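Local coordinates for protein lipase (Rhizopus chinensis, PDB 6A0W) that probably hydrolyses the ester bonds of triacylglycerols as a secreted fungal lipase of the alpha/beta-hydrolase clan, at residues G220-I232 against L244-P256. Sequence-based numbering, arbitrary orientation.
Sequences GIPFHRTVHKRDI and LHPGVESWIKEDP. With SO4 (sulfate ion), chain C.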
ATOM      1  N   GLY A 220     -11.137   1.988  12.748  1.00 29.46           N
ATOM      2  CA  GLY A 220     -10.021   1.701  13.700  1.00 27.77           C
ATOM      3  C   GLY A 220      -9.025   0.654  13.217  1.00 29.48           C
ATOM      4  O   GLY A 220      -8.056   0.353  13.921  1.00 26.98           O
ATOM      5  N   ILE A 221      -9.206   0.110  12.008  1.00 27.24           N
ATOM      6  CA  ILE A 221      -8.161  -0.765  11.442  1.00 27.51           C
ATOM      7  C   ILE A 221      -6.908   0.081  11.124  1.00 25.95           C
ATOM      8  O   ILE A 221      -6.985   1.013  10.317  1.00 26.99           O
ATOM      9  CB  ILE A 221      -8.594  -1.436  10.119  1.00 32.31           C
ATOM     10  CG1 ILE A 221      -9.841  -2.309  10.352  1.00 35.23           C
ATOM     11  CG2 ILE A 221      -7.453  -2.316   9.550  1.00 27.70           C
ATOM     12  CD1 ILE A 221      -9.682  -3.436  11.354  1.00 32.60           C
ATOM     13  N   PRO A 222      -5.759  -0.256  11.719  1.00 28.19           N
ATOM     14  CA  PRO A 222      -4.554   0.541  11.463  1.00 30.49           C
ATOM     15  C   PRO A 222      -4.161   0.486   9.987  1.00 26.29           C
ATOM     16  O   PRO A 222      -4.138  -0.575   9.389  1.00 27.00           O
ATOM     17  CB  PRO A 222      -3.497  -0.161  12.335  1.00 28.47           C
ATOM     18  CG  PRO A 222      -4.304  -0.741  13.460  1.00 31.95           C
ATOM     19  CD  PRO A 222      -5.479  -1.318  12.710  1.00 31.61           C
ATOM     20  N   PHE A 223      -4.121   1.645   9.356  1.00 26.52           N
ATOM     21  CA  PHE A 223      -3.734   1.771   7.973  1.00 26.48           C
ATOM     22  C   PHE A 223      -2.473   2.640   7.893  1.00 28.88           C
ATOM     23  O   PHE A 223      -2.534   3.844   8.099  1.00 27.64           O
ATOM     24  CB  PHE A 223      -4.889   2.436   7.227  1.00 28.00           C
ATOM     25  CG  PHE A 223      -4.612   2.751   5.775  1.00 26.77           C
ATOM     26  CD1 PHE A 223      -3.798   1.941   5.013  1.00 29.50           C
ATOM     27  CD2 PHE A 223      -5.207   3.836   5.167  1.00 24.73           C
ATOM     28  CE1 PHE A 223      -3.569   2.234   3.693  1.00 26.75           C
ATOM     29  CE2 PHE A 223      -4.881   4.204   3.874  1.00 24.41           C
ATOM     30  CZ  PHE A 223      -4.139   3.345   3.111  1.00 26.94           C
ATOM     31  N   HIS A 224      -1.362   2.033   7.495  1.00 29.87           N
ATOM     32  CA  HIS A 224      -0.076   2.723   7.470  1.00 29.07           C
ATOM     33  C   HIS A 224       0.289   3.060   6.037  1.00 26.27           C
ATOM     34  O   HIS A 224       0.277   2.182   5.171  1.00 29.75           O
ATOM     35  CB  HIS A 224       1.001   1.803   8.043  1.00 28.01           C
ATOM     36  CG  HIS A 224       0.751   1.385   9.445  1.00 29.06           C
ATOM     37  ND1 HIS A 224       1.294   2.057  10.521  1.00 33.12           N
ATOM     38  CD2 HIS A 224       0.101   0.310   9.951  1.00 32.90           C
ATOM     39  CE1 HIS A 224       0.925   1.444  11.632  1.00 30.98           C
ATOM     40  NE2 HIS A 224       0.229   0.367  11.311  1.00 30.21           N
ATOM     41  N   ARG A 225       0.492   4.347   5.757  1.00 28.35           N
ATOM     42  CA  ARG A 225       0.932   4.771   4.436  1.00 28.35           C
ATOM     43  C   ARG A 225       2.377   5.288   4.502  1.00 27.22           C
ATOM     44  O   ARG A 225       2.611   6.457   4.818  1.00 27.24           O
ATOM     45  CB  ARG A 225       0.035   5.862   3.881  1.00 26.27           C
ATOM     46  CG  ARG A 225      -1.419   5.444   3.714  1.00 28.41           C
ATOM     47  CD  ARG A 225      -2.220   6.476   2.961  1.00 26.52           C
ATOM     48  NE  ARG A 225      -2.218   7.768   3.613  1.00 31.54           N
ATOM     49  CZ  ARG A 225      -1.444   8.795   3.282  1.00 36.20           C
ATOM     50  NH1 ARG A 225      -0.588   8.694   2.263  1.00 34.43           N
ATOM     51  NH2 ARG A 225      -1.611   9.966   3.911  1.00 30.96           N
ATOM     52  N   THR A 226       3.311   4.443   4.098  1.00 27.18           N
ATOM     53  CA  THR A 226       4.700   4.860   3.949  1.00 28.99           C
ATOM     54  C   THR A 226       4.946   5.490   2.584  1.00 29.82           C
ATOM     55  O   THR A 226       4.372   5.065   1.574  1.00 27.31           O
ATOM     56  CB  THR A 226       5.661   3.711   4.213  1.00 26.06           C
ATOM     57  OG1 THR A 226       5.456   3.234   5.544  1.00 25.68           O
ATOM     58  CG2 THR A 226       7.136   4.181   4.019  1.00 33.82           C
ATOM     59  N   VAL A 227       5.556   6.669   2.615  1.00 28.13           N
ATOM     60  CA  VAL A 227       5.905   7.402   1.425  1.00 29.66           C
ATOM     61  C   VAL A 227       7.362   7.821   1.358  1.00 35.49           C
ATOM     62  O   VAL A 227       7.945   8.211   2.368  1.00 32.90           O
ATOM     63  CB  VAL A 227       4.883   8.462   0.985  1.00 35.42           C
ATOM     64  CG1 VAL A 227       3.628   8.523   1.799  1.00 35.65           C
ATOM     65  CG2 VAL A 227       5.431   9.763   0.484  1.00 32.94           C
ATOM     66  N   HIS A 228       7.981   7.454   0.241  1.00 29.82           N
ATOM     67  CA  HIS A 228       9.427   7.600   0.011  1.00 31.95           C
ATOM     68  C   HIS A 228       9.749   8.894  -0.691  1.00 35.27           C
ATOM     69  O   HIS A 228       9.449   9.115  -1.895  1.00 33.75           O
ATOM     70  CB  HIS A 228      10.005   6.444  -0.781  1.00 33.14           C
ATOM     71  CG  HIS A 228      11.480   6.577  -1.052  1.00 36.39           C
ATOM     72  ND1 HIS A 228      11.989   6.743  -2.324  1.00 30.92           N
ATOM     73  CD2 HIS A 228      12.555   6.504  -0.221  1.00 32.12           C
ATOM     74  CE1 HIS A 228      13.312   6.718  -2.269  1.00 38.20           C
ATOM     75  NE2 HIS A 228      13.681   6.623  -1.003  1.00 38.43           N
ATOM     76  N   LYS A 229      10.331   9.779   0.113  1.00 31.89           N
ATOM     77  CA  LYS A 229      10.764  11.085  -0.344  1.00 29.67           C
ATOM     78  C   LYS A 229       9.763  11.757  -1.270  1.00 27.92           C
ATOM     79  O   LYS A 229       8.693  12.173  -0.811  1.00 32.36           O
ATOM     80  CB  LYS A 229      12.142  10.951  -0.987  1.00 28.68           C
ATOM     81  CG  LYS A 229      13.211  10.454  -0.032  1.00 32.73           C
ATOM     82  CD  LYS A 229      14.587  10.352  -0.665  1.00 34.16           C
ATOM     83  CE  LYS A 229      15.477   9.524   0.219  1.00 43.82           C
ATOM     84  NZ  LYS A 229      16.845   9.433  -0.306  1.00 40.55           N
ATOM     85  N   ARG A 230      10.119  11.915  -2.551  1.00 25.74           N
ATOM     86  CA  ARG A 230       9.323  12.701  -3.491  1.00 30.81           C
ATOM     87  C   ARG A 230       8.422  11.832  -4.406  1.00 28.45           C
ATOM     88  O   ARG A 230       7.942  12.310  -5.433  1.00 30.76           O
ATOM     89  CB  ARG A 230      10.241  13.536  -4.408  1.00 33.94           C
ATOM     90  CG  ARG A 230      11.079  14.588  -3.707  1.00 39.44           C
ATOM     91  CD  ARG A 230      12.073  15.241  -4.666  1.00 43.10           C
ATOM     92  NE  ARG A 230      12.983  16.168  -3.989  1.00 41.02           N
ATOM     93  CZ  ARG A 230      12.642  17.403  -3.625  1.00 37.68           C
ATOM     94  NH1 ARG A 230      11.413  17.851  -3.810  1.00 39.88           N
ATOM     95  NH2 ARG A 230      13.536  18.188  -3.041  1.00 54.90           N
ATOM     96  N   ASP A 231       8.212  10.576  -4.041  1.00 31.53           N
ATOM     97  CA  ASP A 231       7.358   9.644  -4.821  1.00 26.29           C
ATOM     98  C   ASP A 231       6.068  10.306  -5.232  1.00 29.56           C
ATOM     99  O   ASP A 231       5.308  10.804  -4.391  1.00 29.58           O
ATOM    100  CB  ASP A 231       7.110   8.385  -3.964  1.00 27.82           C
ATOM    101  CG  ASP A 231       6.213   7.363  -4.630  1.00 28.91           C
ATOM    102  OD1 ASP A 231       5.850   7.592  -5.799  1.00 30.54           O
ATOM    103  OD2 ASP A 231       5.959   6.298  -3.996  1.00 28.94           O
ATOM    104  N   ILE A 232       5.839  10.388  -6.544  1.00 29.37           N
ATOM    105  CA  ILE A 232       4.607  11.002  -7.063  1.00 28.39           C
ATOM    106  C   ILE A 232       3.321  10.272  -6.682  1.00 26.91           C
ATOM    107  O   ILE A 232       2.247  10.873  -6.586  1.00 27.27           O
ATOM    108  CB  ILE A 232       4.662  11.157  -8.581  1.00 28.65           C
ATOM    109  CG1 ILE A 232       3.550  12.059  -9.071  1.00 32.42           C
ATOM    110  CG2 ILE A 232       4.677   9.820  -9.307  1.00 27.55           C
ATOM    111  CD1 ILE A 232       3.763  12.470 -10.501  1.00 42.85           C
ATOM    112  N   LEU A 244      -9.188  11.673  -1.042  1.00 35.97           N
ATOM    113  CA  LEU A 244      -8.583  12.009   0.256  1.00 33.49           C
ATOM    114  C   LEU A 244      -7.968  10.784   0.897  1.00 29.29           C
ATOM    115  O   LEU A 244      -8.580   9.731   0.864  1.00 30.46           O
ATOM    116  CB  LEU A 244      -9.620  12.604   1.200  1.00 33.95           C
ATOM    117  CG  LEU A 244      -9.106  13.216   2.504  1.00 35.67           C
ATOM    118  CD1 LEU A 244      -8.289  14.466   2.206  1.00 30.92           C
ATOM    119  CD2 LEU A 244     -10.313  13.560   3.385  1.00 39.32           C
ATOM    120  N   HIS A 245      -6.709  10.891   1.356  1.00 30.45           N
ATOM    121  CA  HIS A 245      -6.067   9.796   2.105  1.00 30.01           C
ATOM    122  C   HIS A 245      -6.546   9.765   3.576  1.00 33.69           C
ATOM    123  O   HIS A 245      -6.228  10.663   4.354  1.00 32.95           O
ATOM    124  CB  HIS A 245      -4.543   9.982   2.166  1.00 30.59           C
ATOM    125  CG  HIS A 245      -3.801   9.682   0.901  1.00 31.20           C
ATOM    126  ND1 HIS A 245      -3.719   8.404   0.371  1.00 33.10           N
ATOM    127  CD2 HIS A 245      -2.888  10.422   0.230  1.00 29.69           C
ATOM    128  CE1 HIS A 245      -2.861   8.403  -0.634  1.00 32.44           C
ATOM    129  NE2 HIS A 245      -2.322   9.609  -0.725  1.00 27.71           N
ATOM    130  N   PRO A 246      -7.043   8.620   4.022  1.00 28.37           N
ATOM    131  CA  PRO A 246      -6.996   8.255   5.415  1.00 27.33           C
ATOM    132  C   PRO A 246      -5.680   7.591   5.764  1.00 27.28           C
ATOM    133  O   PRO A 246      -4.823   7.440   4.909  1.00 30.69           O
ATOM    134  CB  PRO A 246      -8.129   7.245   5.512  1.00 32.65           C
ATOM    135  CG  PRO A 246      -8.044   6.541   4.200  1.00 30.51           C
ATOM    136  CD  PRO A 246      -7.603   7.538   3.195  1.00 29.78           C
ATOM    137  N   GLY A 247      -5.543   7.140   6.995  1.00 28.54           N
ATOM    138  CA  GLY A 247      -4.331   6.472   7.418  1.00 29.51           C
ATOM    139  C   GLY A 247      -3.278   7.454   7.924  1.00 27.85           C
ATOM    140  O   GLY A 247      -3.436   8.677   7.902  1.00 31.86           O
ATOM    141  N   VAL A 248      -2.252   6.872   8.498  1.00 26.42           N
ATOM    142  CA  VAL A 248      -1.164   7.593   9.110  1.00 30.53           C
ATOM    143  C   VAL A 248       0.076   7.524   8.188  1.00 29.05           C
ATOM    144  O   VAL A 248       0.594   6.436   7.859  1.00 26.94           O
ATOM    145  CB  VAL A 248      -0.849   6.938  10.465  1.00 33.61           C
ATOM    146  CG1 VAL A 248       0.427   7.552  11.065  1.00 34.19           C
ATOM    147  CG2 VAL A 248      -2.061   7.057  11.404  1.00 29.74           C
ATOM    148  N   GLU A 249       0.491   8.689   7.702  1.00 31.16           N
ATOM    149  CA  GLU A 249       1.657   8.800   6.805  1.00 30.25           C
ATOM    150  C   GLU A 249       2.998   8.683   7.558  1.00 34.77           C
ATOM    151  O   GLU A 249       3.219   9.416   8.534  1.00 36.07           O
ATOM    152  CB  GLU A 249       1.590  10.158   6.088  1.00 30.51           C
ATOM    153  CG  GLU A 249       2.684  10.320   5.037  1.00 27.21           C
ATOM    154  CD  GLU A 249       2.638  11.614   4.264  1.00 31.82           C
ATOM    155  OE1 GLU A 249       1.648  12.389   4.363  1.00 29.28           O
ATOM    156  OE2 GLU A 249       3.582  11.776   3.457  1.00 29.91           O
ATOM    157  N   SER A 250       3.830   7.720   7.151  1.00 29.96           N
ATOM    158  CA  SER A 250       5.209   7.635   7.563  1.00 28.31           C
ATOM    159  C   SER A 250       6.099   8.004   6.376  1.00 35.87           C
ATOM    160  O   SER A 250       6.045   7.348   5.330  1.00 29.76           O
ATOM    161  CB  SER A 250       5.530   6.236   8.085  1.00 31.35           C
ATOM    162  OG  SER A 250       4.983   5.207   7.275  1.00 28.77           O
ATOM    163  N   TRP A 251       6.765   9.158   6.459  1.00 28.74           N
ATOM    164  CA  TRP A 251       7.461   9.771   5.315  1.00 28.56           C
ATOM    165  C   TRP A 251       8.972   9.600   5.467  1.00 31.44           C
ATOM    166  O   TRP A 251       9.550  10.139   6.405  1.00 32.68           O
ATOM    167  CB  TRP A 251       7.125  11.246   5.233  1.00 30.73           C
ATOM    168  CG  TRP A 251       7.728  11.955   4.077  1.00 32.12           C
ATOM    169  CD1 TRP A 251       8.024  11.440   2.863  1.00 33.78           C
ATOM    170  CD2 TRP A 251       8.062  13.342   4.015  1.00 33.08           C
ATOM    171  NE1 TRP A 251       8.442  12.436   2.013  1.00 36.86           N
ATOM    172  CE2 TRP A 251       8.479  13.615   2.705  1.00 34.38           C
ATOM    173  CE3 TRP A 251       8.022  14.380   4.933  1.00 34.25           C
ATOM    174  CZ2 TRP A 251       8.917  14.866   2.313  1.00 35.98           C
ATOM    175  CZ3 TRP A 251       8.384  15.646   4.519  1.00 37.58           C
ATOM    176  CH2 TRP A 251       8.827  15.879   3.218  1.00 38.81           C
ATOM    177  N   ILE A 252       9.571   8.799   4.587  1.00 29.85           N
ATOM    178  CA  ILE A 252      11.005   8.582   4.550  1.00 30.43           C
ATOM    179  C   ILE A 252      11.651   9.790   3.899  1.00 32.36           C
ATOM    180  O   ILE A 252      11.476  10.046   2.713  1.00 31.89           O
ATOM    181  CB  ILE A 252      11.394   7.386   3.691  1.00 33.69           C
ATOM    182  CG1 ILE A 252      10.733   6.100   4.172  1.00 33.96           C
ATOM    183  CG2 ILE A 252      12.888   7.203   3.715  1.00 33.18           C
ATOM    184  CD1 ILE A 252      10.872   4.942   3.176  1.00 32.57           C
ATOM    185  N   LYS A 253      12.289  10.614   4.720  1.00 34.19           N
ATOM    186  CA  LYS A 253      12.967  11.801   4.221  1.00 33.59           C
ATOM    187  C   LYS A 253      14.405  11.453   3.862  1.00 28.50           C
ATOM    188  O   LYS A 253      14.890  11.805   2.793  1.00 31.36           O
ATOM    189  CB  LYS A 253      12.870  12.925   5.247  1.00 37.42           C
ATOM    190  CG  LYS A 253      11.448  13.417   5.454  1.00 34.44           C
ATOM    191  CD  LYS A 253      11.408  14.618   6.391  1.00 35.99           C
ATOM    192  CE  LYS A 253      11.984  15.891   5.787  1.00 36.07           C
ATOM    193  NZ  LYS A 253      12.092  17.009   6.775  1.00 37.56           N
ATOM    194  N   GLU A 254      15.053  10.645   4.687  1.00 33.82           N
ATOM    195  CA  GLU A 254      16.388  10.160   4.363  1.00 33.55           C
ATOM    196  C   GLU A 254      16.690   9.024   5.295  1.00 31.94           C
ATOM    197  O   GLU A 254      16.589   9.163   6.515  1.00 38.32           O
ATOM    198  CB  GLU A 254      17.422  11.300   4.582  1.00 38.99           C
ATOM    199  CG  GLU A 254      18.860  10.866   4.318  1.00 32.47           C
ATOM    200  CD  GLU A 254      19.200  10.753   2.833  1.00 35.61           C
ATOM    201  OE1 GLU A 254      18.377  11.149   1.973  1.00 32.14           O
ATOM    202  OE2 GLU A 254      20.346  10.340   2.528  1.00 38.41           O
ATOM    203  N   ASP A 255      17.028   7.868   4.756  1.00 29.96           N
ATOM    204  CA  ASP A 255      17.430   6.785   5.641  1.00 32.36           C
ATOM    205  C   ASP A 255      18.853   6.982   6.172  1.00 31.74           C
ATOM    206  O   ASP A 255      19.637   7.678   5.555  1.00 31.74           O
ATOM    207  CB  ASP A 255      17.337   5.452   4.908  1.00 39.16           C
ATOM    208  CG  ASP A 255      15.907   4.857   4.929  1.00 51.70           C
ATOM    209  OD1 ASP A 255      15.253   4.849   6.020  1.00 46.38           O
ATOM    210  OD2 ASP A 255      15.512   4.335   3.862  1.00 50.64           O
ATOM    211  N   PRO A 256      19.210   6.272   7.234  1.00 33.90           N
ATOM    212  CA  PRO A 256      18.342   5.245   7.843  1.00 31.85           C
ATOM    213  C   PRO A 256      17.381   5.746   8.937  1.00 36.26           C
ATOM    214  O   PRO A 256      16.612   4.936   9.446  1.00 36.69           O
ATOM    215  CB  PRO A 256      19.336   4.267   8.482  1.00 31.80           C
ATOM    216  CG  PRO A 256      20.541   5.130   8.771  1.00 40.94           C
ATOM    217  CD  PRO A 256      20.549   6.311   7.839  1.00 37.53           C
TER
HETATM  218  S   SO4 C 402      15.645   4.717   0.871  1.00 57.56           S
HETATM  219  O1  SO4 C 402      15.646   3.719  -0.195  1.00 42.80           O
HETATM  220  O2  SO4 C 402      16.004   6.022   0.277  1.00 47.77           O
HETATM  221  O3  SO4 C 402      16.628   4.344   1.902  1.00 45.54           O
HETATM  222  O4  SO4 C 402      14.292   4.762   1.476  1.00 42.36           O
HETATM  223  O   HOH W   1      -3.672  10.176   5.858  1.00 32.26           O
HETATM  224  O   HOH W   2       0.107  11.753   2.198  1.00 32.90           O
HETATM  225  O   HOH W   3      17.487   7.691   1.939  1.00 37.00           O
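Two neighbouring parallel strands of the central alpha/beta-hydrolase sheet, 223-228 and 248-252, are zipped together from F223 and V248 to K229 and I252. V248 N bonds to F223 O, R225 N to V248 O, S250 N to R225 O, V227 N to S250 O, I252 N to V227 O and K229 N to I252 O. On the face carrying R225, the guanidinium lies flat on the H245 ring, centres 3.7 Å apart and planes 2° from parallel. A bend at chi3 (-59°) folds the arginine back so that NE also reaches P246 O at 2.9 Å, tilted from the guanidinium plane. Water 1, in that plane, accepts from R225 NH2 and donates to the carbonyls of H245 and G247. H245 NE2 bonds to P234 O, which helps fix the ring's rotation. F223 CE2 packs 3.9 Å from P246 CG, and the F223 ring lies against the backbone of G247, CD2 to CA 3.6 Å. Further along, V227 CG1 touches the E249 chain, whose OE2 hydrogen-bonds S272 OG.

After its strand, 220-232 makes a type II' turn, H228 to D231, delivering D231 to H284; with S172 on the GxSxG elbow these probably form the catalytic triad. The W251 indole holds this turn edge-on: NE1 donates to a lone pair of K229 O in the carbonyl plane at 2.8 Å, nearly straight at 166°. On the opposite face, T226 OG1 and S250 OG share a 2.7 Å hydrogen bond, and T226 CG2 abuts I252 CD1. Beyond, the extended K229 chain runs past K253 O to a salt bridge, NZ to E254 OE1 at 3.2 Å, while H228 NE2 donates to O2 of a sulfate, probably from the crystallisation liquor and doubtfully placed, since it crowds D255.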